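PDB 3HMZ: flavin reductase domain protein, FMN-binding from Shewanella baltica, which binds flavin mononucleotide and probably acts as an oxidoreductase of the flavin reductase type, using NADH or NADPH. Local coordinates for residues 17-22 and 152-157; 23-28 and 129-134; 80-85 and 133-138. One frame throughout, in Å; residues are numbered along the deposited sequence.

Interaction 1 of 3, residues 17-22 and 152-157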
loop_
_atom_site.group_PDB
_atom_site.type_symbol
_atom_site.label_atom_id
_atom_site.label_comp_id
_atom_site.label_asym_id
_atom_site.label_seq_id
_atom_site.Cartn_x
_atom_site.Cartn_y
_atom_site.Cartn_z
ATOM N N VAL A 17 -12.981 13.550 8.558
ATOM C CA VAL A 17 -12.536 13.575 7.168
ATOM C C VAL A 17 -13.775 13.176 6.376
ATOM O O VAL A 17 -14.317 12.089 6.574
ATOM C CB VAL A 17 -11.387 12.595 6.892
ATOM C CG1 VAL A 17 -11.071 12.454 5.380
ATOM C CG2 VAL A 17 -10.128 13.023 7.686
ATOM N N GLU A 18 -14.186 14.066 5.471
ATOM C CA GLU A 18 -15.306 13.786 4.564
ATOM C C GLU A 18 -15.153 12.344 4.061
ATOM O O GLU A 18 -14.085 11.977 3.562
ATOM C CB GLU A 18 -15.198 14.812 3.386
ATOM C CG GLU A 18 -16.172 14.647 2.355
ATOM C CD GLU A 18 -15.951 15.537 1.159
ATOM O OE1 GLU A 18 -15.008 16.394 1.052
ATOM O OE2 GLU A 18 -16.749 15.297 0.276
ATOM N N LEU A 19 -16.202 11.525 4.181
ATOM C CA LEU A 19 -16.089 10.099 3.879
ATOM C C LEU A 19 -15.580 9.816 2.457
ATOM O O LEU A 19 -14.747 8.934 2.280
ATOM C CB LEU A 19 -17.392 9.365 4.190
ATOM C CG LEU A 19 -17.327 7.893 4.501
ATOM C CD1 LEU A 19 -16.351 7.581 5.653
ATOM C CD2 LEU A 19 -18.747 7.381 4.776
ATOM N N ALA A 20 -16.000 10.642 1.495
ATOM C CA ALA A 20 -15.561 10.551 0.104
ATOM C C ALA A 20 -14.060 10.808 -0.106
ATOM O O ALA A 20 -13.551 10.555 -1.206
ATOM C CB ALA A 20 -16.357 11.562 -0.756
ATOM N N LYS A 21 -13.374 11.393 0.888
ATOM C CA LYS A 21 -11.914 11.612 0.826
ATOM C C LYS A 21 -11.130 10.690 1.731
ATOM O O LYS A 21 -9.883 10.779 1.737
ATOM C CB LYS A 21 -11.581 13.060 1.172
ATOM C CG LYS A 21 -12.258 14.021 0.208
ATOM C CD LYS A 21 -11.458 15.170 -0.153
ATOM C CE LYS A 21 -12.164 16.120 -1.139
ATOM N NZ LYS A 21 -12.567 15.516 -2.463
ATOM N N ALA A 22 -11.820 9.832 2.501
ATOM C CA ALA A 22 -11.157 8.929 3.444
ATOM C C ALA A 22 -10.057 8.069 2.804
ATOM O O ALA A 22 -9.041 7.783 3.429
ATOM C CB ALA A 22 -12.200 8.005 4.179
ATOM N N ALA A 152 -13.374 -4.460 3.967
ATOM C CA ALA A 152 -14.269 -3.707 4.828
ATOM C C ALA A 152 -14.760 -2.418 4.224
ATOM O O ALA A 152 -14.055 -1.808 3.423
ATOM C CB ALA A 152 -13.583 -3.380 6.198
ATOM N N GLU A 153 -15.956 -2.008 4.646
ATOM C CA GLU A 153 -16.448 -0.687 4.313
ATOM C C GLU A 153 -15.937 0.274 5.397
ATOM O O GLU A 153 -15.949 -0.040 6.587
ATOM C CB GLU A 153 -17.973 -0.659 4.218
ATOM C CG GLU A 153 -18.618 0.709 4.228
ATOM C CD GLU A 153 -20.009 0.696 3.561
ATOM O OE1 GLU A 153 -20.618 -0.416 3.432
ATOM O OE2 GLU A 153 -20.436 1.777 3.109
ATOM N N VAL A 154 -15.484 1.441 4.970
ATOM C CA VAL A 154 -15.041 2.492 5.911
ATOM C C VAL A 154 -16.314 3.300 6.195
ATOM O O VAL A 154 -16.952 3.856 5.264
ATOM C CB VAL A 154 -13.947 3.356 5.308
ATOM C CG1 VAL A 154 -13.678 4.558 6.213
ATOM C CG2 VAL A 154 -12.686 2.504 5.069
ATOM N N ILE A 155 -16.718 3.314 7.461
ATOM C CA ILE A 155 -17.932 3.992 7.915
ATOM C C ILE A 155 -17.716 5.309 8.630
ATOM O O ILE A 155 -18.679 6.002 8.961
ATOM C CB ILE A 155 -18.821 3.020 8.783
ATOM C CG1 ILE A 155 -18.118 2.608 10.082
ATOM C CG2 ILE A 155 -19.191 1.766 7.923
ATOM C CD1 ILE A 155 -18.990 1.734 11.040
ATOM N N GLY A 156 -16.456 5.639 8.917
ATOM C CA GLY A 156 -16.117 6.881 9.543
ATOM C C GLY A 156 -14.625 7.099 9.404
ATOM O O GLY A 156 -13.870 6.113 9.342
ATOM N N ALA A 157 -14.212 8.369 9.311
ATOM C CA ALA A 157 -12.803 8.709 9.161
ATOM C C ALA A 157 -12.519 10.020 9.847
ATOM O O ALA A 157 -13.366 10.938 9.828
ATOM C CB ALA A 157 -12.433 8.747 7.685
HETATM O O HOH W 1 -16.255 10.637 7.827
#
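A157 is the bump of this contact, and V17 and A22 form the hollow that receives it. The methyl of A157 sits in the corner formed by the two: its CB lies 3.6 Å from A22 CB and 4.1 Å from V17 CB. The hollow exists because the chain curls after V17. The backbone bonds from K21 N to E18 O and from A22 N to L19 O close a turn that brings A22 round beside V17, with its CB directed at the strand.

One backbone bond accompanies the fit, V17 N giving its hydrogen to A157 O at 2.9 Å. It is straight at the hydrogen (175°), but V17 N stands well above the A157 carbonyl plane, 47° out of it. The bond prolongs the antiparallel pairing of strand 14-16 with strand 149-160 to the point where the chain turns off. Next to it a water donates to V17 O (2.7 Å) and accepts a weak bond from A157 N.

L19 supplies the second bump. Its CG is anti to the backbone N (chi1 -155°). Its CD1 lies against the backbone of V154 to G156, 3.8 Å from both V154 O and G156 N, and also meets V154 CG1 at 4.1 Å. That same V154 CG1 is 4.3 Å from A22 CB, so it touches both bumps of the turn. Within the strand, I155 and G156 together stand opposite A134, a classic beta bulge.

The contact lies at the margin of the barrel, where strand 149-160 runs between strand 131-138, bonded to it through A134 and K136, and strand 58-63, bonded through P58 and L60. L19 and V154 both touch the side chain of P58, while L25 packs on A157.

Interaction 2 of 3, residues 23-28 and 129-134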
loop_
_atom_site.group_PDB
_atom_site.type_symbol
_atom_site.label_atom_id
_atom_site.label_comp_id
_atom_site.label_asym_id
_atom_site.label_seq_id
_atom_site.Cartn_x
_atom_site.Cartn_y
_atom_site.Cartn_z
ATOM N N TYR A 23 -10.265 7.667 1.551
ATOM C CA TYR A 23 -9.252 6.825 0.845
ATOM C C TYR A 23 -7.873 7.512 0.798
ATOM O O TYR A 23 -6.832 6.839 0.783
ATOM C CB TYR A 23 -9.690 6.459 -0.578
ATOM C CG TYR A 23 -9.563 7.601 -1.546
ATOM C CD1 TYR A 23 -10.541 8.600 -1.651
ATOM C CD2 TYR A 23 -8.433 7.725 -2.333
ATOM C CE1 TYR A 23 -10.373 9.686 -2.493
ATOM C CE2 TYR A 23 -8.268 8.800 -3.178
ATOM C CZ TYR A 23 -9.244 9.773 -3.274
ATOM O OH TYR A 23 -9.063 10.855 -4.106
ATOM N N ARG A 24 -7.869 8.847 0.809
ATOM C CA ARG A 24 -6.601 9.593 0.738
ATOM C C ARG A 24 -5.702 9.375 1.960
ATOM O O ARG A 24 -4.494 9.539 1.890
ATOM C CB ARG A 24 -6.850 11.069 0.546
ATOM C CG ARG A 24 -7.500 11.356 -0.794
ATOM C CD ARG A 24 -7.634 12.792 -0.994
ATOM N NE ARG A 24 -8.340 13.111 -2.234
ATOM C CZ ARG A 24 -8.609 14.349 -2.614
ATOM N NH1 ARG A 24 -8.297 15.375 -1.841
ATOM N NH2 ARG A 24 -9.254 14.553 -3.758
ATOM N N LEU A 25 -6.315 8.966 3.073
ATOM C CA LEU A 25 -5.580 8.694 4.288
ATOM C C LEU A 25 -4.605 7.513 4.097
ATOM O O LEU A 25 -3.643 7.375 4.858
ATOM C CB LEU A 25 -6.544 8.409 5.454
ATOM C CG LEU A 25 -7.455 9.595 5.807
ATOM C CD1 LEU A 25 -8.558 9.187 6.813
ATOM C CD2 LEU A 25 -6.664 10.811 6.328
ATOM N N LEU A 26 -4.900 6.616 3.144
ATOM C CA LEU A 26 -4.089 5.437 2.908
ATOM C C LEU A 26 -3.413 5.422 1.544
ATOM O O LEU A 26 -2.750 4.449 1.216
ATOM C CB LEU A 26 -4.950 4.176 3.036
ATOM C CG LEU A 26 -5.645 3.970 4.370
ATOM C CD1 LEU A 26 -6.486 2.709 4.357
ATOM C CD2 LEU A 26 -4.643 3.961 5.546
ATOM N N ASN A 27 -3.635 6.453 0.724
ATOM C CA ASN A 27 -3.234 6.389 -0.687
ATOM C C ASN A 27 -1.733 6.261 -0.918
ATOM O O ASN A 27 -1.311 5.592 -1.864
ATOM C CB ASN A 27 -3.828 7.556 -1.465
ATOM C CG ASN A 27 -4.559 7.129 -2.705
ATOM O OD1 ASN A 27 -5.099 6.043 -2.766
ATOM N ND2 ASN A 27 -4.647 8.023 -3.667
ATOM N N HIS A 28 -0.961 6.857 -0.006
ATOM C CA HIS A 28 0.484 6.811 -0.046
ATOM C C HIS A 28 1.080 5.492 0.510
ATOM O O HIS A 28 2.299 5.344 0.586
ATOM C CB HIS A 28 1.081 8.026 0.642
ATOM C CG HIS A 28 0.755 8.125 2.089
ATOM N ND1 HIS A 28 -0.542 8.177 2.566
ATOM C CD2 HIS A 28 1.562 8.275 3.157
ATOM C CE1 HIS A 28 -0.507 8.290 3.883
ATOM N NE2 HIS A 28 0.761 8.342 4.270
ATOM N N CYS A 129 -1.908 8.640 16.727
ATOM C CA CYS A 129 -1.850 8.402 15.285
ATOM C C CYS A 129 -2.273 9.687 14.565
ATOM O O CYS A 129 -2.780 10.637 15.188
ATOM C CB CYS A 129 -2.791 7.272 14.905
ATOM S SG CYS A 129 -2.282 5.691 15.640
ATOM N N SER A 130 -2.016 9.720 13.265
ATOM C CA SER A 130 -2.408 10.862 12.449
ATOM C C SER A 130 -3.829 10.760 11.891
ATOM O O SER A 130 -4.407 11.779 11.545
ATOM C CB SER A 130 -1.416 11.097 11.324
ATOM O OG SER A 130 -1.338 9.965 10.509
ATOM N N ALA A 131 -4.337 9.539 11.738
ATOM C CA ALA A 131 -5.628 9.331 11.100
ATOM C C ALA A 131 -6.187 7.994 11.512
ATOM O O ALA A 131 -5.421 7.071 11.840
ATOM C CB ALA A 131 -5.449 9.376 9.548
ATOM N N TRP A 132 -7.527 7.904 11.502
ATOM C CA TRP A 132 -8.259 6.720 11.908
ATOM C C TRP A 132 -9.438 6.496 10.966
ATOM O O TRP A 132 -10.110 7.458 10.582
ATOM C CB TRP A 132 -8.820 6.874 13.313
ATOM C CG TRP A 132 -7.828 7.256 14.379
ATOM C CD1 TRP A 132 -7.224 6.414 15.264
ATOM C CD2 TRP A 132 -7.367 8.575 14.695
ATOM N NE1 TRP A 132 -6.377 7.118 16.088
ATOM C CE2 TRP A 132 -6.441 8.447 15.752
ATOM C CE3 TRP A 132 -7.603 9.834 14.158
ATOM C CZ2 TRP A 132 -5.805 9.535 16.296
ATOM C CZ3 TRP A 132 -6.984 10.908 14.691
ATOM C CH2 TRP A 132 -6.085 10.755 15.754
ATOM N N LEU A 133 -9.679 5.229 10.627
ATOM C CA LEU A 133 -10.767 4.809 9.783
ATOM C C LEU A 133 -11.530 3.683 10.502
ATOM O O LEU A 133 -10.949 2.617 10.774
ATOM C CB LEU A 133 -10.243 4.321 8.433
ATOM C CG LEU A 133 -9.414 5.309 7.582
ATOM C CD1 LEU A 133 -7.919 5.334 7.929
ATOM C CD2 LEU A 133 -9.578 4.988 6.071
ATOM N N ALA A 134 -12.806 3.924 10.822
ATOM C CA ALA A 134 -13.690 2.903 11.422
ATOM C C ALA A 134 -14.208 2.012 10.283
ATOM O O ALA A 134 -14.708 2.521 9.283
ATOM C CB ALA A 134 -14.806 3.549 12.144
#
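Leucines L25 and L26 meet A131 and L133 in a buried, wholly apolar contact where the 23-28 loop covers strand 131-138 of the FMN-binding split barrel. Three strands come together here: L26 also touches V84 near the end of strand 79-84, L25 touches A157 near the end of strand 149-160, and A131 opens strand 131-138. The segment 23-28 begins with three residues of helical backbone shape and lays its leucines against alternate residues of the strand; W132, between them, turns to the other side and bonds V126 O through its indole NE1.

L25 and L133 carry most of the contact. In L25 the first torsion sets CG anti to the carbonyl carbon (chi1 -63°), and the second sets CD1 anti to CA (chi2 170°). CD2 packs on the methyl of A131, 3.7 Å from its CB, and CD1 lies 4.0 Å from L133 CG. The two leucine side chains pass one another in opposing directions, L25 CD1 lying by both CG and CD1 of L133, with L133 CD1 also 4.2 Å from L25 CB.

The other side of 23-28 looks to the dimer partner, where N27 OD1 bonds W49 NE1 of the second subunit, an FMN-binding residue. On the barrel side the last touch is methyl to methyl, L26 CD1 against L133 CD2 at 4.2 Å.

Interaction 3 of 3, residues 80-85 and 133-138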
loop_
_atom_site.group_PDB
_atom_site.type_symbol
_atom_site.label_atom_id
_atom_site.label_comp_id
_atom_site.label_asym_id
_atom_site.label_seq_id
_atom_site.Cartn_x
_atom_site.Cartn_y
_atom_site.Cartn_z
ATOM N N PHE A 80 -13.482 -3.106 13.051
ATOM C CA PHE A 80 -12.108 -2.787 13.433
ATOM C C PHE A 80 -11.808 -1.347 13.049
ATOM O O PHE A 80 -12.591 -0.688 12.360
ATOM C CB PHE A 80 -11.097 -3.781 12.827
ATOM C CG PHE A 80 -11.143 -3.888 11.320
ATOM C CD1 PHE A 80 -12.035 -4.771 10.690
ATOM C CD2 PHE A 80 -10.230 -3.193 10.531
ATOM C CE1 PHE A 80 -12.061 -4.909 9.330
ATOM C CE2 PHE A 80 -10.242 -3.339 9.147
ATOM C CZ PHE A 80 -11.161 -4.212 8.543
ATOM N N VAL A 81 -10.652 -0.878 13.524
ATOM C CA VAL A 81 -10.156 0.442 13.169
ATOM C C VAL A 81 -8.790 0.231 12.482
ATOM O O VAL A 81 -7.955 -0.605 12.892
ATOM C CB VAL A 81 -9.993 1.400 14.370
ATOM C CG1 VAL A 81 -9.373 2.760 13.937
ATOM C CG2 VAL A 81 -11.337 1.611 15.100
ATOM N N ILE A 82 -8.616 0.986 11.403
ATOM C CA ILE A 82 -7.315 1.123 10.706
ATOM C C ILE A 82 -6.851 2.535 11.019
ATOM O O ILE A 82 -7.590 3.503 10.853
ATOM C CB ILE A 82 -7.444 0.943 9.190
ATOM C CG1 ILE A 82 -7.861 -0.504 8.862
ATOM C CG2 ILE A 82 -6.149 1.319 8.452
ATOM C CD1 ILE A 82 -6.853 -1.564 9.304
ATOM N N GLN A 83 -5.632 2.653 11.515
ATOM C CA GLN A 83 -5.091 3.955 11.863
ATOM C C GLN A 83 -3.643 4.066 11.428
ATOM O O GLN A 83 -2.931 3.081 11.342
ATOM C CB GLN A 83 -5.274 4.266 13.362
ATOM C CG GLN A 83 -4.776 3.189 14.331
ATOM C CD GLN A 83 -5.881 2.534 15.081
ATOM O OE1 GLN A 83 -6.492 3.202 15.935
ATOM N NE2 GLN A 83 -6.130 1.245 14.813
ATOM N N VAL A 84 -3.245 5.295 11.129
ATOM C CA VAL A 84 -1.943 5.606 10.561
ATOM C C VAL A 84 -1.000 6.075 11.651
ATOM O O VAL A 84 -1.158 7.195 12.154
ATOM C CB VAL A 84 -2.091 6.680 9.451
ATOM C CG1 VAL A 84 -0.751 6.962 8.820
ATOM C CG2 VAL A 84 -3.095 6.221 8.335
ATOM N N PRO A 85 -0.011 5.255 12.018
ATOM C CA PRO A 85 0.935 5.669 13.039
ATOM C C PRO A 85 1.938 6.699 12.482
ATOM O O PRO A 85 2.053 6.903 11.264
ATOM C CB PRO A 85 1.611 4.355 13.445
ATOM C CG PRO A 85 1.594 3.574 12.211
ATOM C CD PRO A 85 0.239 3.874 11.613
ATOM N N LEU A 133 -9.679 5.229 10.627
ATOM C CA LEU A 133 -10.767 4.809 9.783
ATOM C C LEU A 133 -11.530 3.683 10.502
ATOM O O LEU A 133 -10.949 2.617 10.774
ATOM C CB LEU A 133 -10.243 4.321 8.433
ATOM C CG LEU A 133 -9.414 5.309 7.582
ATOM C CD1 LEU A 133 -7.919 5.334 7.929
ATOM C CD2 LEU A 133 -9.578 4.988 6.071
ATOM N N ALA A 134 -12.806 3.924 10.822
ATOM C CA ALA A 134 -13.690 2.903 11.422
ATOM C C ALA A 134 -14.208 2.012 10.283
ATOM O O ALA A 134 -14.708 2.521 9.283
ATOM C CB ALA A 134 -14.806 3.549 12.144
ATOM N N CYS A 135 -14.074 0.698 10.462
ATOM C CA CYS A 135 -14.329 -0.275 9.406
ATOM C C CYS A 135 -15.315 -1.353 9.832
ATOM O O CYS A 135 -15.266 -1.864 10.942
ATOM C CB CYS A 135 -13.030 -0.965 9.012
ATOM S SG CYS A 135 -11.760 0.141 8.363
ATOM N N LYS A 136 -16.203 -1.678 8.897
ATOM C CA LYS A 136 -17.198 -2.729 9.059
ATOM C C LYS A 136 -16.831 -3.821 8.055
ATOM O O LYS A 136 -16.858 -3.591 6.847
ATOM C CB LYS A 136 -18.602 -2.224 8.785
ATOM C CG LYS A 136 -19.719 -3.291 8.973
ATOM C CD LYS A 136 -21.041 -2.704 8.584
ATOM C CE LYS A 136 -22.147 -3.730 8.824
ATOM N NZ LYS A 136 -23.467 -3.215 8.331
ATOM N N LEU A 137 -16.522 -4.996 8.569
ATOM C CA LEU A 137 -16.200 -6.145 7.743
ATOM C C LEU A 137 -17.334 -6.514 6.778
ATOM O O LEU A 137 -18.496 -6.519 7.157
ATOM C CB LEU A 137 -15.885 -7.377 8.614
ATOM C CG LEU A 137 -15.426 -8.678 7.931
ATOM C CD1 LEU A 137 -14.067 -8.485 7.213
ATOM C CD2 LEU A 137 -15.396 -9.847 8.926
ATOM N N ILE A 138 -16.968 -6.796 5.543
ATOM C CA ILE A 138 -17.873 -7.391 4.537
ATOM C C ILE A 138 -17.425 -8.856 4.470
ATOM O O ILE A 138 -16.415 -9.157 3.835
ATOM C CB ILE A 138 -17.758 -6.730 3.174
ATOM C CG1 ILE A 138 -18.099 -5.257 3.269
ATOM C CG2 ILE A 138 -18.713 -7.495 2.148
ATOM C CD1 ILE A 138 -17.853 -4.500 2.003
#
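Two neighbouring antiparallel strands of the barrel wall, 80-84 and 133-138, pair here through F80 with C135 and I82 with L133, both hydrogen-bonded pairs, with V81 and A134 as the non-hydrogen-bonded pair between them. Their directions differ by 143°, a marked twist. In each hydrogen-bonded pair the two residues exchange reciprocal N-H...O bonds, and these four bonds define the register. The shortest runs from L133 N to I82 O, at 2.7 Å. The longest, from F80 N to C135 O, is 3.0 Å. L133 O, which accepts from I82 N, has a second neighbour in V81 CA, a CA-H...O contact of 3.3 Å.

F80, I82, L133 and C135 share one face of the sheet. F80 has its CG between the backbone N and the carbonyl carbon (chi1 57°), which starts the ring toward its partner. C135 CB then stands over the ring centre, 3.7 Å from the centroid of F80 and 14° off the normal, a CH-pi contact. C135 SG approaches the same ring obliquely, and SG also meets I82 CG1 at 4.0 Å; that CG1 in turn lies at the edge of the F80 ring. An alanine in place of F80 would probably leave C135 CB and SG without their aromatic partner and open a gap among V34, V62 and A152.

V81 and A134 lie on the opposite face, where V81 touches L123 and A134 touches W158. F80 and I82 reach V34, V62 and L60 on other strands, so this pair helps fill the apolar interior of the antiparallel split barrel, as in FMN-binding flavin reductases.

The three contacts form a compact triangle, each centre about 9 Å from the other two, around strand 131-138. Interactions 2 and 3 use that strand directly and share L133 and A134; interaction 1 lies on its neighbour 149-160, joined to it by probable bonds such as I155 N to A134 O at 2.8 Å. Strand 79-84 flanks the other edge. Along the chain the order is 17-22, 23-28, 80-85, 129-138, 152-157, so interactions 2 and 3 are both nested within the loop closed by interaction 1. Early chain thus packs on late strands, tying the segment before strand 32-38 to the barrel whose other strands help form the FMN site.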